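Local coordinates for protein amidase, hydantoinase/carbamoylase family (Burkholderia ambifaria, PDB 5TP4) that probably hydrolyses N-carbamoyl-L-amino acids as a zinc-dependent amidase of the peptidase M20 family, at residues 36-41 / 99-104; 68-73 / 145-150; 90-95 / 136-141. All blocks are in the same frame, centred on the assembly; numbering follows the deposited sequence. Where two conformers were deposited one is given.

Contact 1. Residues 36-41 / 99-104; sequences GGVRRL and GGRFDG. With EDO (1,2-ethanediol), chain V.
With CG1 of Val38 anti to the backbone N (chi1 174°), CG2 lies beside that N and faces CG of Arg101. In Arg101, CG is anti to the carbonyl carbon, and a bend at chi3 (-45°) swings NE out of the line of the chain. CG2 of Val38 lies 3.8 Å from CG of Arg101, and the two side chains cross obliquely. Arg101 was modelled in two conformers, so this account holds for one of them. In it, Arg101 NH1 donates to Gly36 O at 2.9 Å, from a position tilted away from the carbonyl plane. NE of Arg101 gives its N-H to O1 of the ethanediol at 3.0 Å, with O1 in the guanidinium plane. That molecule probably comes from the crystallisation liquor, and its C1 lies 3.6 Å from CZ of Phe102. The backbones form a single antiparallel bridge, the hydrogen-bonded pair Val38 and Gly99. Val38 N donates to Gly99 O at 2.9 Å, and Gly99 N donates to Val38 O at 2.8 Å. The bridge ties the loop after helix 17-28 to the loop between strand 87-91 and helix 105-121 of the M20 catalytic fold. The second loop carries Asp103, a predicted ligand of both zinc ions. Gly37 CA is 3.3 Å from Gly99 O, so the two backbones pack directly. The backbone N of Phe102 and that of Asp103 both donate to Glu394 OE2.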
# COMPACT_ATOMS: atom_id res chain seq x y z
N GLY B 36 -22.56 10.97 -17.17
CA GLY B 36 -22.68 12.37 -17.51
C GLY B 36 -21.40 13.02 -17.95
O GLY B 36 -21.35 14.25 -18.05
N GLY B 37 -20.36 12.23 -18.21
CA GLY B 37 -19.10 12.71 -18.73
C GLY B 37 -18.98 12.45 -20.21
O GLY B 37 -19.98 12.31 -20.93
N VAL B 38 -17.75 12.41 -20.69
CA VAL B 38 -17.48 12.36 -22.12
C VAL B 38 -16.35 11.36 -22.34
O VAL B 38 -15.32 11.41 -21.66
CB VAL B 38 -17.09 13.74 -22.68
CG1 VAL B 38 -16.66 13.66 -24.15
CG2 VAL B 38 -18.24 14.74 -22.50
N ARG B 39 -16.55 10.45 -23.29
CA ARG B 39 -15.50 9.54 -23.72
C ARG B 39 -15.29 9.73 -25.22
O ARG B 39 -16.07 9.21 -26.03
CB ARG B 39 -15.89 8.10 -23.42
CG ARG B 39 -14.79 7.08 -23.70
CD ARG B 39 -15.35 5.69 -23.50
NE ARG B 39 -14.35 4.66 -23.75
CZ ARG B 39 -13.73 3.97 -22.79
NH1 ARG B 39 -14.02 4.20 -21.51
NH2 ARG B 39 -12.82 3.05 -23.11
N ARG B 40 -14.23 10.46 -25.58
CA ARG B 40 -13.74 10.56 -26.95
C ARG B 40 -12.24 10.25 -26.90
O ARG B 40 -11.40 11.14 -27.02
CB ARG B 40 -14.05 11.92 -27.59
CG ARG B 40 -15.54 12.23 -27.75
CD ARG B 40 -15.77 13.49 -28.63
NE ARG B 40 -15.09 14.70 -28.13
CZ ARG B 40 -15.65 15.60 -27.32
NH1 ARG B 40 -16.89 15.45 -26.89
NH2 ARG B 40 -14.94 16.65 -26.92
N LEU B 41 -11.91 8.97 -26.73
CA LEU B 41 -10.51 8.57 -26.76
C LEU B 41 -9.90 8.86 -28.13
O LEU B 41 -10.52 8.64 -29.17
CB LEU B 41 -10.38 7.08 -26.41
CG LEU B 41 -10.53 6.81 -24.91
CD1 LEU B 41 -10.80 5.35 -24.62
CD2 LEU B 41 -9.27 7.25 -24.21
N GLY B 99 -13.99 11.34 -19.22
CA GLY B 99 -13.56 12.72 -19.22
C GLY B 99 -14.66 13.68 -18.79
O GLY B 99 -15.85 13.35 -18.77
N GLY B 100 -14.25 14.88 -18.38
CA GLY B 100 -15.22 15.91 -18.09
C GLY B 100 -15.68 16.65 -19.35
O GLY B 100 -15.12 16.51 -20.43
N ARG B 101 -16.74 17.43 -19.17
CA ARG B 101 -17.34 18.17 -20.27
C ARG B 101 -16.62 19.47 -20.59
O ARG B 101 -17.02 20.16 -21.53
CB ARG B 101 -18.82 18.43 -19.94
CG ARG B 101 -19.63 17.14 -19.86
CD ARG B 101 -21.13 17.40 -19.63
NE ARG B 101 -21.34 18.41 -18.59
CZ ARG B 101 -21.31 18.15 -17.29
NH1 ARG B 101 -21.09 16.92 -16.85
NH2 ARG B 101 -21.51 19.13 -16.42
N PHE B 102 -15.58 19.84 -19.82
CA PHE B 102 -14.87 21.09 -20.08
C PHE B 102 -13.38 20.91 -20.34
O PHE B 102 -12.81 21.75 -21.02
CB PHE B 102 -15.05 22.06 -18.90
CG PHE B 102 -16.48 22.43 -18.67
CD1 PHE B 102 -17.30 21.62 -17.92
CD2 PHE B 102 -17.01 23.55 -19.28
CE1 PHE B 102 -18.63 21.94 -17.74
CE2 PHE B 102 -18.32 23.89 -19.09
CZ PHE B 102 -19.14 23.08 -18.32
N ASP B 103 -12.75 19.86 -19.81
CA ASP B 103 -11.32 19.63 -20.02
C ASP B 103 -11.01 19.57 -21.50
O ASP B 103 -11.54 18.71 -22.22
CB ASP B 103 -10.90 18.30 -19.39
CG ASP B 103 -10.68 18.37 -17.91
OD1 ASP B 103 -10.26 19.43 -17.41
OD2 ASP B 103 -10.89 17.33 -17.25
N GLY B 104 -10.09 20.42 -21.95
CA GLY B 104 -9.67 20.44 -23.36
C GLY B 104 -10.65 21.09 -24.30
O GLY B 104 -10.29 21.99 -25.07
C1 EDO V . -21.22 21.75 -20.90
O1 EDO V . -22.04 21.01 -19.98
C2 EDO V . -21.64 23.22 -20.90
O2 EDO V . -22.85 23.38 -21.66

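Contact 2. Residues 68-73 / 145-150; sequences DAVGNL and AMLGSA
The turn of a beta hairpin, with an Asx turn at Asp68, brings Val70 and Asn72 to the first turn of helix 147-153, where they meet Leu147 and Gly148. The hairpin joins antiparallel strands 64-67 and 73-77, and Asp68 to Gly71 form a type I beta turn. Asp68 OD1 accepts from Val70 N at 3.0 Å and from Asn72 N at 2.9 Å. The two donors come from opposite faces of the carboxylate. Asp68 OD2 offers its syn lone pair to Asn72 ND2 at 3.0 Å. Asp68 thus holds the turn and also helps fix the amide of Asn72. The CG of Asn72 is anti to its carbonyl carbon (chi1 -67°), and the amide is directed to the helix. There Asn72 ND2 also donates to Gly148 O at 3.1 Å. The bond is fairly straight (N-H...O 158°), but the nitrogen sits well above the carbonyl plane. Gly148 presents its bare backbone to the amide. Beside this polar link, Val70 and Leu147 make an apolar contact. CG2 of Val70, anti to the backbone N, lies 3.8 Å from CD2 of Leu147. Leu158 of helix 158-163 also touches Val70. Val70, Asn72, Leu147 and Gly148 are all buried. Asn72 OD1 lies 3.3 Å from Gly148 CA and accepts a hydrogen bond from the backbone N of Thr135.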
# COMPACT_ATOMS: atom_id res chain seq x y z
N ASP B 68 -2.69 17.86 -40.16
CA ASP B 68 -1.31 17.54 -40.52
C ASP B 68 -1.09 16.03 -40.43
O ASP B 68 -2.03 15.26 -40.17
CB ASP B 68 -0.31 18.34 -39.68
CG ASP B 68 -0.29 17.94 -38.20
OD1 ASP B 68 -0.80 16.86 -37.82
OD2 ASP B 68 0.25 18.75 -37.42
N ALA B 69 0.17 15.60 -40.60
CA ALA B 69 0.52 14.19 -40.74
C ALA B 69 0.36 13.39 -39.45
O ALA B 69 0.46 12.16 -39.50
CB ALA B 69 1.95 14.04 -41.26
N VAL B 70 0.08 14.04 -38.32
CA VAL B 70 -0.23 13.32 -37.09
C VAL B 70 -1.66 13.64 -36.61
O VAL B 70 -2.04 13.35 -35.47
CB VAL B 70 0.83 13.59 -36.00
CG1 VAL B 70 0.68 14.96 -35.35
CG2 VAL B 70 0.83 12.48 -34.94
N GLY B 71 -2.49 14.19 -37.49
CA GLY B 71 -3.88 14.39 -37.13
C GLY B 71 -4.18 15.67 -36.39
O GLY B 71 -5.34 15.88 -36.01
N ASN B 72 -3.19 16.53 -36.16
CA ASN B 72 -3.50 17.80 -35.50
C ASN B 72 -4.45 18.56 -36.40
O ASN B 72 -4.25 18.61 -37.62
CB ASN B 72 -2.24 18.63 -35.26
CG ASN B 72 -1.29 18.00 -34.23
OD1 ASN B 72 -1.71 17.47 -33.21
ND2 ASN B 72 0.02 18.10 -34.50
N LEU B 73 -5.53 19.10 -35.82
CA LEU B 73 -6.65 19.67 -36.57
C LEU B 73 -6.59 21.19 -36.48
O LEU B 73 -6.70 21.74 -35.38
CB LEU B 73 -7.98 19.14 -36.00
CG LEU B 73 -9.32 19.49 -36.66
CD1 LEU B 73 -9.36 19.14 -38.16
CD2 LEU B 73 -10.43 18.73 -35.94
N ALA B 145 1.35 11.60 -23.30
CA ALA B 145 0.47 12.76 -23.27
C ALA B 145 1.06 13.85 -24.16
O ALA B 145 2.27 13.89 -24.41
CB ALA B 145 0.30 13.28 -21.84
N MET B 146 0.18 14.73 -24.65
CA MET B 146 0.59 15.86 -25.49
C MET B 146 1.36 15.38 -26.70
O MET B 146 2.32 16.01 -27.15
CB MET B 146 1.43 16.89 -24.71
CG MET B 146 0.62 17.86 -23.84
SD MET B 146 0.24 17.28 -22.18
CE MET B 146 1.85 17.29 -21.45
N LEU B 147 0.93 14.23 -27.25
CA LEU B 147 1.63 13.62 -28.37
C LEU B 147 1.61 14.54 -29.60
O LEU B 147 2.65 14.77 -30.23
CB LEU B 147 0.97 12.26 -28.68
CG LEU B 147 1.56 11.42 -29.82
CD1 LEU B 147 1.18 9.93 -29.60
CD2 LEU B 147 1.08 11.90 -31.19
N GLY B 148 0.44 15.06 -29.95
CA GLY B 148 0.33 15.88 -31.15
C GLY B 148 1.13 17.17 -31.06
O GLY B 148 1.81 17.56 -32.01
N SER B 149 1.06 17.86 -29.92
CA SER B 149 1.85 19.09 -29.79
C SER B 149 3.34 18.78 -29.65
O SER B 149 4.17 19.54 -30.16
CB SER B 149 1.35 19.93 -28.61
OG SER B 149 1.32 19.15 -27.42
N ALA B 150 3.70 17.66 -29.01
CA ALA B 150 5.12 17.26 -29.00
C ALA B 150 5.65 17.02 -30.41
O ALA B 150 6.80 17.37 -30.71
CB ALA B 150 5.31 16.00 -28.14

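Contact 3. Residues 90-95 / 136-141; sequences GSHLDT and NEEGAR. With ZN (zinc ion), chain P.
The His92 ring and the Glu137 carboxylate are stacked, with their planes 15° apart. OE1 of Glu137 lies over one ring face, offset toward the rim, 3.1 Å from His92 NE2. That pair is not a hydrogen bond, because His92 NE2 binds the zinc ion at 2.5 Å. CB of Glu137 makes a CH-pi contact over the His92 ring, 3.8 Å from its centroid. The Glu138 carboxylate is turned almost perpendicular to the ring, at 82°. Glu138 OE2 approaches the ring edge, 3.1 Å from His92 CE1. Asp94 OD1 accepts from Glu137 N at 3.1 Å, and Asp94 OD2 uses its syn lone pair for Glu138 N at 3.2 Å. With CG between the backbone N and the carbonyl carbon (chi1 71°), the Asp94 carboxylate faces these two nitrogens. His92 ND1 makes weak hydrogen bonds to OD1 and to the carbonyl O of Asp94, so Asp94 is a second-shell residue that links the metal-bound ring to the glutamate loop. This is the zinc centre of the M20 fold. His198 and two waters complete the shell of the zinc ion; water 1 lies 2.4 Å from it. Both waters donate to Glu137 OE2, so in this model Glu137 meets the ion through water and is not bound directly. Glu138 belongs to the second zinc site, and its OE1 accepts from Gln96. The site sits where the chain leaves parallel strands 87-91 and 129-133. Asp367 at the start of helix 367-372 touches His92 and Glu137, and helix 105-121 packs on Ser91 and Leu93.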
# COMPACT_ATOMS: atom_id res chain seq x y z
N GLY B 90 -5.39 27.13 -29.03
CA GLY B 90 -5.48 25.69 -29.05
C GLY B 90 -5.94 25.09 -27.74
O GLY B 90 -5.95 25.75 -26.70
N SER B 91 -6.32 23.82 -27.83
CA SER B 91 -6.43 22.90 -26.71
C SER B 91 -6.66 21.52 -27.34
O SER B 91 -6.01 21.21 -28.35
CB SER B 91 -7.53 23.31 -25.73
OG SER B 91 -7.29 22.72 -24.45
N HIS B 92 -7.57 20.70 -26.81
CA HIS B 92 -7.75 19.36 -27.36
C HIS B 92 -9.18 18.86 -27.18
O HIS B 92 -9.80 19.11 -26.14
CB HIS B 92 -6.80 18.37 -26.70
CG HIS B 92 -7.06 18.16 -25.24
ND1 HIS B 92 -7.81 17.10 -24.76
CD2 HIS B 92 -6.69 18.88 -24.16
CE1 HIS B 92 -7.89 17.18 -23.45
NE2 HIS B 92 -7.22 18.25 -23.05
N LEU B 93 -9.66 18.11 -28.17
CA LEU B 93 -11.01 17.55 -28.12
C LEU B 93 -11.02 16.14 -27.56
O LEU B 93 -12.08 15.68 -27.13
CB LEU B 93 -11.64 17.55 -29.51
CG LEU B 93 -11.98 18.96 -30.02
CD1 LEU B 93 -12.35 18.90 -31.50
CD2 LEU B 93 -13.10 19.60 -29.20
N ASP B 94 -9.88 15.45 -27.51
CA ASP B 94 -9.90 14.09 -26.98
C ASP B 94 -9.97 14.09 -25.45
O ASP B 94 -9.72 15.11 -24.78
CB ASP B 94 -8.68 13.29 -27.48
CG ASP B 94 -7.36 13.74 -26.85
OD1 ASP B 94 -6.93 14.90 -27.06
OD2 ASP B 94 -6.72 12.89 -26.17
N THR B 95 -10.34 12.94 -24.89
CA THR B 95 -10.62 12.84 -23.45
C THR B 95 -9.94 11.64 -22.84
O THR B 95 -9.46 10.73 -23.54
CB THR B 95 -12.14 12.71 -23.17
OG1 THR B 95 -12.59 11.42 -23.64
CG2 THR B 95 -12.93 13.81 -23.90
N ASN B 136 -4.30 13.45 -29.46
CA ASN B 136 -3.89 12.62 -28.32
C ASN B 136 -3.19 13.43 -27.23
O ASN B 136 -2.11 13.08 -26.74
CB ASN B 136 -2.97 11.48 -28.78
CG ASN B 136 -2.84 10.36 -27.74
OD1 ASN B 136 -3.73 9.54 -27.59
ND2 ASN B 136 -1.70 10.31 -27.05
N GLU B 137 -3.83 14.53 -26.81
CA GLU B 137 -3.29 15.27 -25.67
C GLU B 137 -3.31 14.42 -24.40
O GLU B 137 -2.41 14.54 -23.56
CB GLU B 137 -4.08 16.57 -25.47
CG GLU B 137 -3.58 17.44 -24.28
CD GLU B 137 -4.08 16.98 -22.92
OE1 GLU B 137 -4.99 16.14 -22.86
OE2 GLU B 137 -3.56 17.46 -21.89
N GLU B 138 -4.31 13.55 -24.25
CA GLU B 138 -4.54 12.92 -22.95
C GLU B 138 -3.55 11.81 -22.61
O GLU B 138 -3.43 11.47 -21.43
CB GLU B 138 -5.96 12.37 -22.89
CG GLU B 138 -7.01 13.47 -22.80
CD GLU B 138 -7.08 14.15 -21.42
OE1 GLU B 138 -6.30 13.79 -20.50
OE2 GLU B 138 -7.94 15.04 -21.25
N GLY B 139 -2.86 11.23 -23.58
CA GLY B 139 -1.95 10.14 -23.27
C GLY B 139 -2.60 8.88 -22.72
O GLY B 139 -1.94 8.10 -22.02
N ALA B 140 -3.88 8.65 -23.00
CA ALA B 140 -4.59 7.49 -22.48
C ALA B 140 -4.54 6.32 -23.46
O ALA B 140 -4.10 5.21 -23.10
CB ALA B 140 -6.05 7.86 -22.17
N ARG B 141 -5.00 6.53 -24.70
CA ARG B 141 -4.97 5.45 -25.67
C ARG B 141 -3.56 5.20 -26.18
O ARG B 141 -3.14 4.04 -26.31
CB ARG B 141 -5.90 5.76 -26.84
CG ARG B 141 -5.89 4.65 -27.88
CD ARG B 141 -6.91 4.86 -28.96
NE ARG B 141 -6.79 3.79 -29.95
CZ ARG B 141 -7.27 3.86 -31.19
NH1 ARG B 141 -7.90 4.95 -31.59
NH2 ARG B 141 -7.10 2.84 -32.02
ZN ZN P . -6.94 19.22 -20.80
O HOH W 1 -4.83 20.18 -21.56
O HOH W 2 -5.78 17.68 -19.60

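How the contacts relate
From the N terminus the chain passes 36-41, 68-73, 90-95, 99-104, 136-141 and 145-150. Contact 1 closes first, bringing the loop after helix 17-28 to the loop before helix 105-121. It crosses both contact 2 and contact 3. Contact 3 closes the loop from the end of strand 87-91 to the loop after strand 129-133. It is nested inside the loop closed by contact 2, which ties the hairpin of strands 64-67 and 73-77 to helix 147-153. Contact 3 joins contact 1 through Arg40, which probably hydrogen-bonds Thr95 and Leu93. It joins contact 2 through probable backbone bonds of Met146 with Glu137 and Leu147 with Asn136. Contacts 1 and 2 do not touch.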